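Local coordinates for protein YHDH (Escherichia coli, PDB 1O89) that probably catalyses the NADPH-dependent reduction of acrylyl-CoA to propanoyl-CoA as a homodimer of the zinc-containing alcohol dehydrogenase family, at residues Ile84-Val90 against Gln102-Gly108. Residues are numbered along the deposited sequence; the frame is centred on the assembly and turned at random.
Sequences IDFAGTV and QEVLLTG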
# COMPACT_ATOMS: atom_id res chain seq x y z
N ILE A 84 26.88 -3.31 -7.74
CA ILE A 84 25.98 -3.26 -6.59
C ILE A 84 25.87 -4.58 -5.86
O ILE A 84 25.42 -4.61 -4.73
CB ILE A 84 24.56 -2.74 -6.97
CG1 ILE A 84 23.84 -3.67 -7.96
CG2 ILE A 84 24.66 -1.31 -7.52
CD1 ILE A 84 22.42 -3.21 -8.30
N ASP A 85 26.27 -5.67 -6.52
CA ASP A 85 26.29 -6.99 -5.90
C ASP A 85 27.71 -7.56 -5.87
O ASP A 85 28.46 -7.38 -6.83
CB ASP A 85 25.49 -8.00 -6.73
CG ASP A 85 24.06 -7.60 -6.95
OD1 ASP A 85 23.52 -6.69 -6.26
OD2 ASP A 85 23.38 -8.18 -7.83
N PHE A 86 28.08 -8.23 -4.79
CA PHE A 86 29.25 -9.10 -4.83
C PHE A 86 29.12 -10.27 -3.88
O PHE A 86 28.29 -10.26 -2.99
CB PHE A 86 30.56 -8.31 -4.58
CG PHE A 86 30.70 -7.74 -3.19
CD1 PHE A 86 31.03 -8.54 -2.12
CD2 PHE A 86 30.55 -6.39 -2.97
CE1 PHE A 86 31.18 -8.01 -0.84
CE2 PHE A 86 30.71 -5.85 -1.70
CZ PHE A 86 31.02 -6.66 -0.64
N ALA A 87 29.94 -11.29 -4.09
CA ALA A 87 30.06 -12.40 -3.17
C ALA A 87 31.49 -12.88 -3.16
O ALA A 87 32.16 -12.85 -4.19
CB ALA A 87 29.12 -13.54 -3.56
N GLY A 88 31.96 -13.32 -2.00
CA GLY A 88 33.28 -13.89 -1.92
C GLY A 88 33.60 -14.32 -0.51
O GLY A 88 32.73 -14.80 0.20
N THR A 89 34.86 -14.13 -0.13
CA THR A 89 35.44 -14.62 1.12
C THR A 89 35.91 -13.44 1.99
O THR A 89 36.56 -12.54 1.49
CB THR A 89 36.67 -15.46 0.78
OG1 THR A 89 36.24 -16.74 0.30
CG2 THR A 89 37.48 -15.77 2.00
N VAL A 90 35.61 -13.50 3.28
CA VAL A 90 36.07 -12.48 4.22
C VAL A 90 37.59 -12.54 4.37
O VAL A 90 38.14 -13.58 4.70
CB VAL A 90 35.39 -12.65 5.62
CG1 VAL A 90 36.01 -11.71 6.65
CG2 VAL A 90 33.88 -12.41 5.52
N GLN A 102 35.27 -16.91 5.71
CA GLN A 102 33.81 -17.07 5.63
C GLN A 102 33.24 -16.52 4.33
O GLN A 102 33.46 -15.35 4.00
CB GLN A 102 33.16 -16.34 6.80
CG GLN A 102 31.67 -16.49 6.89
CD GLN A 102 31.08 -15.76 8.09
OE1 GLN A 102 31.77 -14.97 8.73
NE2 GLN A 102 29.82 -16.01 8.38
N GLU A 103 32.48 -17.33 3.61
CA GLU A 103 31.78 -16.82 2.44
C GLU A 103 30.58 -15.95 2.84
O GLU A 103 29.83 -16.27 3.76
CB GLU A 103 31.40 -17.89 1.40
CG GLU A 103 30.80 -19.19 1.92
CD GLU A 103 31.44 -20.44 1.31
OE1 GLU A 103 32.27 -20.28 0.38
OE2 GLU A 103 31.12 -21.58 1.75
N VAL A 104 30.46 -14.82 2.14
CA VAL A 104 29.41 -13.85 2.35
C VAL A 104 28.94 -13.32 0.99
O VAL A 104 29.60 -13.51 -0.04
CB VAL A 104 29.90 -12.64 3.23
CG1 VAL A 104 30.17 -13.08 4.66
CG2 VAL A 104 31.15 -11.96 2.64
N LEU A 105 27.78 -12.68 0.98
CA LEU A 105 27.38 -11.87 -0.16
C LEU A 105 26.89 -10.51 0.29
O LEU A 105 26.66 -10.26 1.47
CB LEU A 105 26.37 -12.60 -1.06
CG LEU A 105 24.88 -12.87 -0.78
CD1 LEU A 105 24.72 -14.02 0.16
CD2 LEU A 105 24.04 -11.65 -0.34
N LEU A 106 26.76 -9.62 -0.69
CA LEU A 106 26.23 -8.30 -0.47
C LEU A 106 25.46 -7.88 -1.70
O LEU A 106 25.92 -8.11 -2.83
CB LEU A 106 27.37 -7.30 -0.23
CG LEU A 106 26.88 -5.87 0.06
CD1 LEU A 106 27.76 -5.17 1.09
CD2 LEU A 106 26.79 -5.00 -1.21
N THR A 107 24.28 -7.30 -1.47
CA THR A 107 23.59 -6.46 -2.45
C THR A 107 23.14 -5.16 -1.79
O THR A 107 22.89 -5.13 -0.58
CB THR A 107 22.41 -7.20 -3.11
OG1 THR A 107 21.39 -7.48 -2.14
CG2 THR A 107 22.87 -8.58 -3.60
N GLY A 108 23.08 -4.10 -2.58
CA GLY A 108 22.55 -2.81 -2.15
C GLY A 108 23.42 -1.99 -1.21
O GLY A 108 24.65 -2.04 -1.25
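Phe86 holds CG between its backbone N and carbonyl carbon (chi1 67°), which swings the ring across the strand pair onto Leu106. The paired backbones place Leu106 CB over one face of this ring, 3.9 Å from the centroid and only 16° off the normal, a CH-pi contact. Leu106 has CG trans to its own N (chi1 -178°), and its CD1 and CD2 lie near CZ and CE2 of the ring. Val53 and Val55 of strand 51-59 also touch Phe86. With an alanine here, Leu106 CB is likely to lose its aromatic partner, and a gap would probably open beside these valines.

The two strands form an antiparallel beta hairpin in the GroES-like domain. Phe86 and Leu106 are a hydrogen-bonded pair, with Phe86 N to Leu106 O at 2.9 Å and Leu106 N to Phe86 O at 2.8 Å. Gly88 and Val104 repeat the pattern. Val90 N adds a bond to Gln102 O, and Val90 CG2 packs on Val104 CG1 at 3.9 Å.

On the other sheet face, Ala87 CB meets Leu105 CB at 3.8 Å. There Asp85 OD1 lies 3.3 Å from the methyl CG2 of Thr107. This carboxylate is buried, but Thr147 bonds OD1 and Asn61 bonds OD2. Backbone bonds and apolar packing thus hold the two strands of the hairpin together, while the Asp85 carboxylate, probably charged, is bonded by neutral side chains outside it.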